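Local coordinates for iminosuccinate reductase (Paracoccus denitrificans, PDB 6RQA), which catalyses the NADH-dependent reduction of iminosuccinate to L-aspartate, an essential step of glyoxylate assimilation through the beta-hydroxyaspartate cycle, at residues G152-G157 with V203-L208; S217-F222 with K247-P252; A148-M153 with A210-I215; F173-G178 with G197-A202. One frame throughout, in Å; residues are numbered along the deposited sequence.

Contact 1: G152-G157 with V203-L208; sequences GMIGAG and VELDRL. With NAD (nicotinamide-adenine-dinucleotide), chain C.
I154, the last residue of strand 150-154, packs against L205 and L208 of helix 205-211 in a buried, apolar strand-to-helix contact on one side of the parallel sheet of the NAD-binding fold. The isoleucine turns its longer branch to the helix: with CG1 anti to the carbonyl carbon (chi1 -61°) and the chain extended beyond it, I154 CD1 lies 4.0 Å from L205 CD2, the two side chains crossing at about a right angle. One turn on, L208 lies obliquely to the same branch, its CD2 3.9 Å from I154 CG1. The other methyl of L208 reaches the backbone of the strand, CD1 sitting 3.7 Å from M153 O. At G152 the leucine meets bare backbone, its CG 4.2 Å from G152 CA. Cutting I154 back to an alanine is likely to open a gap between strand and helix, leaving the methyls of L205 and L208 without the strand side chain they pack on. Past I154 the chain leaves the sheet as G155-A156-G157, bringing G157 CA to 3.3 Å from NAD O5B, just before H158, whose N is hydrogen-bonded to the dinucleotide. A first sheet strand running into a glycine-rich turn against the cofactor is the signature of the Rossmann fold.

Contact 2: S217-F222 with K247-P252; sequences SITSSF and KQELDP. With NAD (nicotinamide-adenine-dinucleotide), chain C.
E249 reaches S217 and T219 with its carboxylate, and these charged-to-polar hydrogen bonds form the first group of interactions. OE2 accepts twice from one residue: T219 N approaches nearly along the C-O bond at 2.7 Å, and T219 OG1 meets the anti lone pair of E249 OE2 at 2.8 Å. The other oxygen, OE1, is met by S217 OG at 2.8 Å from well above the carboxylate plane, and G241 N binds it too. So many donors round a buried group would probably favour its ionised form.

Bonds to main-chain carbonyls make the second set. Q248 N donates to S221 O at 2.8 Å in a nearly straight bond (170°), and the hydroxyl S221 OG returns a bond of 2.9 Å to Q248 O, approaching above the carbonyl plane.

Cofactor bonds form the third. S220 N holds NAD O4B, in the adenosine ribose, at 3.1 Å. K247, extended beyond CG, carries NZ to 3.1 Å from NAD O3D on the nicotinamide ribose, while D243 pairs with its charge. Packing without polar bonds is carried by F222 and the aliphatic part of K247: F222 CE1 lies 3.7 Å from K247 CG, the side chains crossing at a slant.

The loop 217-222 leaves strand 214-217 with I218 against helix 158-170, whereas E249 is bonded through its backbone to L225 of strand 224-226 and Q248 touches H276 of helix 275-279.

Contact 3: A148-M153 with A210-I215; sequences AKVLGM and AEADVI
The D213 carboxylate meets the backbone of K149 and V150 with a single oxygen, approached from two directions. K149 N meets the anti lone pair of D213 OD2, away from the other oxygen, at 2.6 Å; V150 N comes to the same atom from above the carboxylate plane, 50° out of it, at 3.1 Å. With CG anti to the carbonyl carbon (chi1 -48°), D213 lies alongside the start of the K149 side chain, whose ammonium goes on to a salt bridge with E174. The flat peptide of V150 is gripped as well: its O takes V214 N in the carbonyl plane at 3.3 Å, and D213 N, tilted from that plane, at 2.8 Å.

V214 N to V150 O opens the parallel pairing, which G152 N continues by donating to V214 O at 2.6 Å. On the sheet face of L151 and V214, L151 CD1 packs 3.7 Å from V214 CG1, and A148 CB touches V214 CG2. On the other face A212 CB lies 3.6 Å from G152 N, over a residue without a side chain.

A leucine in place of D213 would probably leave the N-H groups of K149 and V150 without their shared acceptor. A side-chain carboxylate thus serves as acceptor at the start of the strand, before backbone pairing with 214-217 begins, and its negative charge is likely to be stabilised by the two N-H dipoles that point at it.

Contact 4: F173-G178 with G197-A202; sequences FEKVIG and GLPFEA
K175 and E201 both send CG anti to their backbone N (chi1 -173° and 168°) and run extended beyond it, which lets the chains cross at a slant and join at their ends. K175 NZ meets E201 OE2 nearly along its C-O bond in a 2.6 Å salt bridge, while the other carboxylate oxygen pairs with R207. F200 has the same first torsion (chi1 176°), but on the other face of the sheet, where it brings the ring to the V176-G178 backbone of strand 175-179. There V176 CG1 lies in the ring plane at its edge, 3.9 Å from F200 CD1, and F200 CE1 reaches 3.4 Å from N of G178, a residue without a side chain.

The two strands belong to a beta-alpha-beta crossover: helix 186-195 connects 175-179 to 200-202, the outermost strand of the parallel sheet on this side within the chain. F200 also packs on that helix through L189, A190 and A193, lying between it and the sheet.

Parallel pairing supplies the backbone bonds, V176 N to P199 O at 3.0 Å and E201 N to V176 O at 3.1 Å, followed by a weak one from G178 N to E201 O. Ahead of the strand, the L198 and V176 side chains cross at about a right angle, L198 CD1 3.8 Å from V176 CG2, and L198 CD2 rests against F173 O. P199 lays its ring carbon CD 3.4 Å from E174 O.

How the contacts relate
From the N terminus, strand 150-154 opens two loops: contact 3 closes the wider one at the start of strand 214-217, and contact 1 closes one within it at helix 205-211, the two sharing G152 and M153. Contact 4 is nested inside both, pairing strands 175-179 and 200-202. Its first strand borders 150-154, where M153 N probably bonds to I177 O and K149 forms a salt bridge with E174. Contact 2 follows in series, starting where strand 214-217 ends; I154 O probably bonds to I218 N, joining it to contact 1. Contacts 1, 3 and 4 thus assemble one half of the parallel sheet, whereas contacts 1 and 2 reach NAD.

Contact 1: G152-G157 with V203-L208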
# COMPACT_ATOMS: atom_id res chain seq x y z
N GLY A 152 -32.80 -0.85 -15.63
CA GLY A 152 -32.32 0.32 -16.33
C GLY A 152 -30.82 0.49 -16.23
O GLY A 152 -30.27 0.58 -15.13
N MET A 153 -30.14 0.53 -17.37
CA MET A 153 -28.69 0.66 -17.43
C MET A 153 -28.33 2.07 -17.85
O MET A 153 -28.67 2.50 -18.96
CB MET A 153 -28.09 -0.36 -18.41
CG MET A 153 -28.29 -1.81 -18.01
SD MET A 153 -27.44 -2.24 -16.48
CE MET A 153 -25.74 -1.88 -16.92
N ILE A 154 -27.64 2.79 -16.97
CA ILE A 154 -27.10 4.11 -17.28
C ILE A 154 -25.60 3.93 -17.50
O ILE A 154 -24.82 3.90 -16.55
CB ILE A 154 -27.40 5.13 -16.17
CG1 ILE A 154 -28.91 5.28 -16.00
CG2 ILE A 154 -26.76 6.47 -16.51
CD1 ILE A 154 -29.30 6.34 -14.99
N GLY A 155 -25.21 3.80 -18.76
CA GLY A 155 -23.79 3.62 -19.07
C GLY A 155 -23.60 2.33 -19.84
O GLY A 155 -24.17 1.28 -19.52
N ALA A 156 -22.79 2.41 -20.89
CA ALA A 156 -22.51 1.27 -21.76
C ALA A 156 -21.01 1.03 -21.89
O ALA A 156 -20.54 0.58 -22.93
CB ALA A 156 -23.14 1.46 -23.13
N GLY A 157 -20.25 1.32 -20.83
CA GLY A 157 -18.82 1.14 -20.85
C GLY A 157 -18.39 -0.31 -20.76
O GLY A 157 -19.19 -1.22 -20.99
N VAL A 203 -33.28 4.11 -24.59
CA VAL A 203 -34.27 5.15 -24.21
C VAL A 203 -33.55 6.40 -23.72
O VAL A 203 -32.36 6.42 -23.73
CB VAL A 203 -35.22 4.70 -23.11
CG1 VAL A 203 -36.14 3.59 -23.56
CG2 VAL A 203 -34.47 4.32 -21.86
N GLU A 204 -34.31 7.45 -23.50
CA GLU A 204 -33.75 8.67 -22.89
C GLU A 204 -34.02 8.58 -21.39
O GLU A 204 -34.86 7.80 -20.97
CB GLU A 204 -34.23 9.96 -23.56
CG GLU A 204 -33.96 10.04 -25.05
CD GLU A 204 -32.54 10.06 -25.60
OE1 GLU A 204 -32.37 9.75 -26.79
OE2 GLU A 204 -31.61 10.41 -24.87
N LEU A 205 -33.33 9.38 -20.61
CA LEU A 205 -33.36 9.31 -19.15
C LEU A 205 -34.73 9.60 -18.56
O LEU A 205 -35.00 9.18 -17.43
CB LEU A 205 -32.33 10.27 -18.56
CG LEU A 205 -30.87 9.82 -18.69
CD1 LEU A 205 -29.94 10.80 -17.99
CD2 LEU A 205 -30.70 8.42 -18.14
N ASP A 206 -35.61 10.30 -19.28
CA ASP A 206 -36.94 10.56 -18.75
C ASP A 206 -37.76 9.28 -18.66
O ASP A 206 -38.47 9.06 -17.67
CB ASP A 206 -37.66 11.61 -19.60
CG ASP A 206 -37.70 11.25 -21.07
OD1 ASP A 206 -36.66 10.79 -21.60
OD2 ASP A 206 -38.76 11.42 -21.70
N ARG A 207 -37.69 8.43 -19.68
CA ARG A 207 -38.40 7.15 -19.63
C ARG A 207 -37.71 6.14 -18.73
O ARG A 207 -38.38 5.32 -18.11
CB ARG A 207 -38.53 6.57 -21.04
CG ARG A 207 -39.65 7.15 -21.88
CD ARG A 207 -39.81 6.37 -23.18
NE ARG A 207 -40.03 4.95 -22.93
CZ ARG A 207 -39.92 4.00 -23.86
NH1 ARG A 207 -39.59 4.32 -25.10
NH2 ARG A 207 -40.14 2.73 -23.54
N LEU A 208 -36.37 6.18 -18.65
CA LEU A 208 -35.65 5.22 -17.83
C LEU A 208 -36.00 5.39 -16.36
O LEU A 208 -36.28 4.41 -15.66
CB LEU A 208 -34.14 5.36 -18.06
CG LEU A 208 -33.22 4.26 -17.52
CD1 LEU A 208 -32.01 4.10 -18.43
CD2 LEU A 208 -32.77 4.56 -16.10
PA NAD C . -15.46 3.17 -19.40
O1A NAD C . -14.72 4.44 -19.68
O2A NAD C . -15.43 1.84 -20.08
O5B NAD C . -17.05 3.72 -19.83
C5B NAD C . -17.19 4.99 -19.34
C4B NAD C . -18.59 5.47 -19.62
O4B NAD C . -18.77 6.71 -18.96
C3B NAD C . -18.62 5.75 -21.12
O3B NAD C . -19.06 4.55 -21.69
C2B NAD C . -19.66 6.87 -21.21
O2B NAD C . -20.96 6.37 -21.29
C1B NAD C . -19.51 7.58 -19.81
N9A NAD C . -18.72 8.81 -19.92
C8A NAD C . -17.40 9.01 -20.35
N7A NAD C . -17.02 10.28 -20.31
C5A NAD C . -18.15 10.96 -19.82
C6A NAD C . -18.40 12.33 -19.54
N6A NAD C . -17.42 13.26 -19.76
N1A NAD C . -19.62 12.73 -19.06
C2A NAD C . -20.56 11.75 -18.87
N3A NAD C . -20.47 10.42 -19.09
C4A NAD C . -19.23 10.06 -19.57
O3 NAD C . -15.34 3.19 -17.79
PN NAD C . -15.60 1.81 -17.07
O1N NAD C . -16.78 0.96 -17.46
O2N NAD C . -14.20 1.41 -16.75
O5D NAD C . -16.08 2.21 -15.41
C5D NAD C . -16.80 3.36 -15.48
C4D NAD C . -16.89 3.96 -14.10
O4D NAD C . -16.96 2.87 -13.14
C3D NAD C . -15.55 4.71 -13.84
O3D NAD C . -15.91 5.96 -13.37
C2D NAD C . -14.88 3.85 -12.74
O2D NAD C . -14.25 4.59 -11.75
C1D NAD C . -16.15 3.26 -12.08
N1N NAD C . -15.78 2.01 -11.31
C2N NAD C . -16.38 1.85 -10.10
C3N NAD C . -16.09 0.72 -9.33
C7N NAD C . -16.79 0.63 -8.02
O7N NAD C . -16.61 -0.31 -7.26
N7N NAD C . -17.65 1.65 -7.71
C4N NAD C . -15.19 -0.23 -9.82
C5N NAD C . -14.59 -0.04 -11.06
C6N NAD C . -14.89 1.10 -11.82

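Contact 2: S217-F222 with K247-P252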
# COMPACT_ATOMS: atom_id res chain seq x y z
N SER A 217 -26.08 2.57 -12.63
CA SER A 217 -25.27 3.56 -13.33
C SER A 217 -23.80 3.22 -13.13
O SER A 217 -23.37 2.93 -12.01
CB SER A 217 -25.57 4.97 -12.82
OG SER A 217 -25.36 5.07 -11.42
N ILE A 218 -23.04 3.26 -14.22
CA ILE A 218 -21.64 2.85 -14.20
C ILE A 218 -20.85 3.74 -15.15
O ILE A 218 -20.05 3.27 -15.97
CB ILE A 218 -21.51 1.34 -14.54
CG1 ILE A 218 -20.09 0.82 -14.33
CG2 ILE A 218 -22.07 1.03 -15.94
CD1 ILE A 218 -19.68 0.72 -12.88
N THR A 219 -21.06 5.05 -15.04
CA THR A 219 -20.42 6.02 -15.92
C THR A 219 -19.33 6.78 -15.18
O THR A 219 -19.33 6.89 -13.95
CB THR A 219 -21.44 7.03 -16.47
OG1 THR A 219 -21.88 7.89 -15.41
CG2 THR A 219 -22.64 6.31 -17.05
N SER A 220 -18.38 7.31 -15.95
CA SER A 220 -17.35 8.21 -15.43
C SER A 220 -17.75 9.63 -15.81
O SER A 220 -17.25 10.23 -16.76
CB SER A 220 -15.98 7.83 -15.99
OG SER A 220 -14.97 8.66 -15.44
N SER A 221 -18.69 10.18 -15.03
CA SER A 221 -19.30 11.46 -15.32
C SER A 221 -18.99 12.46 -14.22
O SER A 221 -18.73 12.09 -13.07
CB SER A 221 -20.81 11.33 -15.50
OG SER A 221 -21.35 10.40 -14.57
N PHE A 222 -19.04 13.75 -14.58
CA PHE A 222 -18.80 14.85 -13.65
C PHE A 222 -19.99 15.80 -13.59
O PHE A 222 -19.86 16.92 -13.10
CB PHE A 222 -17.53 15.60 -14.03
CG PHE A 222 -16.33 14.71 -14.22
CD1 PHE A 222 -15.51 14.40 -13.14
CD2 PHE A 222 -16.03 14.17 -15.46
CE1 PHE A 222 -14.41 13.57 -13.31
CE2 PHE A 222 -14.93 13.35 -15.63
CZ PHE A 222 -14.12 13.05 -14.55
N LYS A 247 -16.39 13.38 -9.29
CA LYS A 247 -17.32 12.67 -10.16
C LYS A 247 -18.75 12.80 -9.63
O LYS A 247 -18.98 12.99 -8.44
CB LYS A 247 -16.94 11.19 -10.26
CG LYS A 247 -15.69 10.92 -11.09
CD LYS A 247 -15.37 9.44 -11.14
CE LYS A 247 -14.13 9.17 -11.98
NZ LYS A 247 -13.78 7.72 -12.00
N GLN A 248 -19.70 12.69 -10.55
CA GLN A 248 -21.11 12.83 -10.20
C GLN A 248 -21.96 12.15 -11.25
O GLN A 248 -21.71 12.29 -12.45
CB GLN A 248 -21.50 14.31 -10.08
CG GLN A 248 -22.94 14.53 -9.65
CD GLN A 248 -23.30 16.00 -9.57
OE1 GLN A 248 -22.55 16.86 -10.02
NE2 GLN A 248 -24.47 16.30 -9.01
N GLU A 249 -22.97 11.41 -10.80
CA GLU A 249 -23.93 10.75 -11.67
C GLU A 249 -25.36 11.18 -11.43
O GLU A 249 -26.14 11.30 -12.38
CB GLU A 249 -23.83 9.22 -11.51
CG GLU A 249 -22.63 8.59 -12.19
CD GLU A 249 -22.65 7.08 -12.11
OE1 GLU A 249 -22.98 6.54 -11.03
OE2 GLU A 249 -22.35 6.42 -13.13
N LEU A 250 -25.74 11.42 -10.18
CA LEU A 250 -27.12 11.64 -9.80
C LEU A 250 -27.36 13.09 -9.41
O LEU A 250 -26.43 13.85 -9.10
CB LEU A 250 -27.53 10.72 -8.65
CG LEU A 250 -28.04 9.31 -8.98
CD1 LEU A 250 -27.06 8.53 -9.83
CD2 LEU A 250 -28.34 8.56 -7.69
N ASP A 251 -28.62 13.48 -9.43
CA ASP A 251 -29.03 14.78 -8.91
C ASP A 251 -28.98 14.73 -7.38
O ASP A 251 -29.59 13.84 -6.78
CB ASP A 251 -30.44 15.12 -9.40
CG ASP A 251 -30.88 16.52 -9.01
OD1 ASP A 251 -30.04 17.31 -8.53
OD2 ASP A 251 -32.07 16.83 -9.18
N PRO A 252 -28.26 15.64 -6.73
CA PRO A 252 -28.23 15.63 -5.26
C PRO A 252 -29.61 15.71 -4.62
O PRO A 252 -29.80 15.20 -3.51
CB PRO A 252 -27.39 16.87 -4.92
CG PRO A 252 -26.49 17.03 -6.10
CD PRO A 252 -27.30 16.61 -7.29
PA NAD C . -15.46 3.17 -19.40
O1A NAD C . -14.72 4.44 -19.68
O2A NAD C . -15.43 1.84 -20.08
O5B NAD C . -17.05 3.72 -19.83
C5B NAD C . -17.19 4.99 -19.34
C4B NAD C . -18.59 5.47 -19.62
O4B NAD C . -18.77 6.71 -18.96
C3B NAD C . -18.62 5.75 -21.12
O3B NAD C . -19.06 4.55 -21.69
C2B NAD C . -19.66 6.87 -21.21
O2B NAD C . -20.96 6.37 -21.29
C1B NAD C . -19.51 7.58 -19.81
N9A NAD C . -18.72 8.81 -19.92
C8A NAD C . -17.40 9.01 -20.35
N7A NAD C . -17.02 10.28 -20.31
C5A NAD C . -18.15 10.96 -19.82
C6A NAD C . -18.40 12.33 -19.54
N6A NAD C . -17.42 13.26 -19.76
N1A NAD C . -19.62 12.73 -19.06
C2A NAD C . -20.56 11.75 -18.87
N3A NAD C . -20.47 10.42 -19.09
C4A NAD C . -19.23 10.06 -19.57
O3 NAD C . -15.34 3.19 -17.79
PN NAD C . -15.60 1.81 -17.07
O1N NAD C . -16.78 0.96 -17.46
O2N NAD C . -14.20 1.41 -16.75
O5D NAD C . -16.08 2.21 -15.41
C5D NAD C . -16.80 3.36 -15.48
C4D NAD C . -16.89 3.96 -14.10
O4D NAD C . -16.96 2.87 -13.14
C3D NAD C . -15.55 4.71 -13.84
O3D NAD C . -15.91 5.96 -13.37
C2D NAD C . -14.88 3.85 -12.74
O2D NAD C . -14.25 4.59 -11.75
C1D NAD C . -16.15 3.26 -12.08
N1N NAD C . -15.78 2.01 -11.31
C2N NAD C . -16.38 1.85 -10.10
C3N NAD C . -16.09 0.72 -9.33
C7N NAD C . -16.79 0.63 -8.02
O7N NAD C . -16.61 -0.31 -7.26
N7N NAD C . -17.65 1.65 -7.71
C4N NAD C . -15.19 -0.23 -9.82
C5N NAD C . -14.59 -0.04 -11.06
C6N NAD C . -14.89 1.10 -11.82

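Contact 3: A148-M153 with A210-I215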
# COMPACT_ATOMS: atom_id res chain seq x y z
N ALA A 148 -39.44 -6.62 -9.39
CA ALA A 148 -38.83 -5.72 -10.36
C ALA A 148 -38.79 -6.38 -11.73
O ALA A 148 -38.22 -7.46 -11.89
CB ALA A 148 -37.42 -5.33 -9.90
N LYS A 149 -39.39 -5.72 -12.72
CA LYS A 149 -39.54 -6.29 -14.05
C LYS A 149 -38.63 -5.66 -15.09
O LYS A 149 -38.29 -6.33 -16.08
CB LYS A 149 -40.99 -6.16 -14.53
CG LYS A 149 -42.01 -6.63 -13.50
CD LYS A 149 -43.42 -6.18 -13.86
CE LYS A 149 -44.01 -7.01 -14.99
NZ LYS A 149 -44.24 -8.42 -14.57
N VAL A 150 -38.22 -4.41 -14.91
CA VAL A 150 -37.45 -3.67 -15.90
C VAL A 150 -36.15 -3.19 -15.26
O VAL A 150 -36.18 -2.53 -14.21
CB VAL A 150 -38.24 -2.48 -16.47
CG1 VAL A 150 -37.37 -1.67 -17.42
CG2 VAL A 150 -39.49 -2.97 -17.18
N LEU A 151 -35.03 -3.52 -15.89
CA LEU A 151 -33.71 -3.10 -15.44
C LEU A 151 -33.24 -1.92 -16.29
O LEU A 151 -33.27 -1.99 -17.52
CB LEU A 151 -32.71 -4.25 -15.54
CG LEU A 151 -31.25 -3.92 -15.25
CD1 LEU A 151 -31.06 -3.52 -13.80
CD2 LEU A 151 -30.36 -5.10 -15.61
N GLY A 152 -32.80 -0.85 -15.63
CA GLY A 152 -32.32 0.32 -16.33
C GLY A 152 -30.82 0.49 -16.23
O GLY A 152 -30.27 0.58 -15.13
N MET A 153 -30.14 0.53 -17.37
CA MET A 153 -28.69 0.66 -17.43
C MET A 153 -28.33 2.07 -17.85
O MET A 153 -28.67 2.50 -18.96
CB MET A 153 -28.09 -0.36 -18.41
CG MET A 153 -28.29 -1.81 -18.01
SD MET A 153 -27.44 -2.24 -16.48
CE MET A 153 -25.74 -1.88 -16.92
N ALA A 210 -38.66 6.50 -15.09
CA ALA A 210 -40.07 6.22 -14.84
C ALA A 210 -40.47 4.79 -15.13
O ALA A 210 -41.56 4.37 -14.71
CB ALA A 210 -40.95 7.17 -15.66
N GLU A 211 -39.64 4.02 -15.83
CA GLU A 211 -39.98 2.66 -16.21
C GLU A 211 -39.04 1.60 -15.65
O GLU A 211 -39.42 0.42 -15.62
CB GLU A 211 -40.01 2.52 -17.74
CG GLU A 211 -41.00 3.45 -18.43
CD GLU A 211 -40.98 3.33 -19.94
OE1 GLU A 211 -41.96 3.75 -20.58
OE2 GLU A 211 -39.97 2.81 -20.48
N ALA A 212 -37.84 1.97 -15.22
CA ALA A 212 -36.88 1.01 -14.69
C ALA A 212 -37.10 0.84 -13.19
O ALA A 212 -37.00 1.80 -12.43
CB ALA A 212 -35.45 1.46 -14.98
N ASP A 213 -37.40 -0.40 -12.78
CA ASP A 213 -37.55 -0.70 -11.36
C ASP A 213 -36.21 -0.78 -10.66
O ASP A 213 -36.11 -0.41 -9.48
CB ASP A 213 -38.32 -2.01 -11.20
CG ASP A 213 -39.58 -2.06 -12.04
OD1 ASP A 213 -40.26 -1.02 -12.16
OD2 ASP A 213 -39.88 -3.13 -12.60
N VAL A 214 -35.18 -1.25 -11.35
CA VAL A 214 -33.81 -1.27 -10.84
C VAL A 214 -32.94 -0.51 -11.83
O VAL A 214 -32.98 -0.78 -13.04
CB VAL A 214 -33.29 -2.71 -10.65
CG1 VAL A 214 -31.82 -2.70 -10.27
CG2 VAL A 214 -34.11 -3.43 -9.59
N ILE A 215 -32.16 0.44 -11.32
CA ILE A 215 -31.30 1.28 -12.14
C ILE A 215 -29.86 1.07 -11.68
O ILE A 215 -29.57 1.12 -10.49
CB ILE A 215 -31.69 2.77 -12.04
CG1 ILE A 215 -33.11 2.98 -12.55
CG2 ILE A 215 -30.71 3.63 -12.83
CD1 ILE A 215 -33.58 4.42 -12.48

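Contact 4: F173-G178 with G197-A202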
# COMPACT_ATOMS: atom_id res chain seq x y z
N PHE A 173 -35.40 -10.51 -14.61
CA PHE A 173 -36.00 -9.35 -15.25
C PHE A 173 -36.73 -9.77 -16.52
O PHE A 173 -36.53 -10.86 -17.06
CB PHE A 173 -34.93 -8.30 -15.59
CG PHE A 173 -34.34 -7.62 -14.38
CD1 PHE A 173 -34.95 -6.50 -13.84
CD2 PHE A 173 -33.18 -8.10 -13.80
CE1 PHE A 173 -34.40 -5.87 -12.73
CE2 PHE A 173 -32.63 -7.48 -12.69
CZ PHE A 173 -33.25 -6.36 -12.16
N GLU A 174 -37.59 -8.87 -17.00
CA GLU A 174 -38.32 -9.09 -18.24
C GLU A 174 -37.83 -8.21 -19.39
O GLU A 174 -38.03 -8.59 -20.55
CB GLU A 174 -39.82 -8.83 -18.04
CG GLU A 174 -40.45 -9.67 -16.94
CD GLU A 174 -41.91 -9.33 -16.72
OE1 GLU A 174 -42.44 -8.46 -17.45
OE2 GLU A 174 -42.54 -9.92 -15.82
N LYS A 175 -37.21 -7.08 -19.10
CA LYS A 175 -36.78 -6.14 -20.12
C LYS A 175 -35.61 -5.33 -19.59
O LYS A 175 -35.48 -5.11 -18.38
CB LYS A 175 -37.93 -5.22 -20.54
CG LYS A 175 -37.64 -4.32 -21.73
CD LYS A 175 -38.82 -3.42 -22.04
CE LYS A 175 -38.52 -2.51 -23.22
NZ LYS A 175 -39.67 -1.62 -23.53
N VAL A 176 -34.74 -4.89 -20.51
CA VAL A 176 -33.61 -4.04 -20.18
C VAL A 176 -33.69 -2.80 -21.05
O VAL A 176 -33.69 -2.90 -22.28
CB VAL A 176 -32.26 -4.76 -20.38
CG1 VAL A 176 -31.11 -3.83 -20.01
CG2 VAL A 176 -32.21 -6.04 -19.57
N ILE A 177 -33.75 -1.63 -20.41
CA ILE A 177 -33.68 -0.34 -21.10
C ILE A 177 -32.37 0.32 -20.73
O ILE A 177 -31.92 0.23 -19.58
CB ILE A 177 -34.89 0.56 -20.76
CG1 ILE A 177 -35.03 0.73 -19.25
CG2 ILE A 177 -36.17 -0.01 -21.36
CD1 ILE A 177 -36.19 1.60 -18.83
N GLY A 178 -31.75 0.99 -21.70
CA GLY A 178 -30.43 1.56 -21.49
C GLY A 178 -30.33 2.97 -22.03
O GLY A 178 -31.07 3.38 -22.93
N GLY A 197 -30.96 -13.49 -22.99
CA GLY A 197 -32.32 -13.75 -23.43
C GLY A 197 -33.31 -12.68 -23.06
O GLY A 197 -34.49 -12.98 -22.86
N LEU A 198 -32.86 -11.43 -22.94
CA LEU A 198 -33.69 -10.33 -22.51
C LEU A 198 -33.79 -9.29 -23.63
O LEU A 198 -32.77 -8.93 -24.23
CB LEU A 198 -33.12 -9.68 -21.25
CG LEU A 198 -33.11 -10.53 -19.98
CD1 LEU A 198 -32.38 -9.81 -18.85
CD2 LEU A 198 -34.53 -10.88 -19.57
N PRO A 199 -34.99 -8.79 -23.93
CA PRO A 199 -35.11 -7.74 -24.94
C PRO A 199 -34.55 -6.42 -24.43
O PRO A 199 -34.63 -6.10 -23.24
CB PRO A 199 -36.62 -7.65 -25.18
CG PRO A 199 -37.22 -8.14 -23.91
CD PRO A 199 -36.30 -9.19 -23.38
N PHE A 200 -33.97 -5.65 -25.35
CA PHE A 200 -33.35 -4.38 -25.03
C PHE A 200 -33.97 -3.26 -25.86
O PHE A 200 -34.34 -3.46 -27.02
CB PHE A 200 -31.84 -4.42 -25.27
CG PHE A 200 -31.15 -3.10 -25.04
CD1 PHE A 200 -30.83 -2.70 -23.75
CD2 PHE A 200 -30.83 -2.27 -26.10
CE1 PHE A 200 -30.19 -1.48 -23.53
CE2 PHE A 200 -30.20 -1.06 -25.88
CZ PHE A 200 -29.88 -0.66 -24.59
N GLU A 201 -34.09 -2.08 -25.25
CA GLU A 201 -34.59 -0.89 -25.93
C GLU A 201 -33.79 0.31 -25.45
O GLU A 201 -33.83 0.65 -24.26
CB GLU A 201 -36.08 -0.67 -25.67
CG GLU A 201 -36.58 0.70 -26.11
CD GLU A 201 -38.05 0.92 -25.80
OE1 GLU A 201 -38.70 1.70 -26.54
OE2 GLU A 201 -38.55 0.33 -24.83
N ALA A 202 -33.15 1.04 -26.36
CA ALA A 202 -32.44 2.27 -25.96
C ALA A 202 -33.47 3.34 -25.64
O ALA A 202 -34.42 3.43 -26.36
CB ALA A 202 -31.54 2.72 -27.07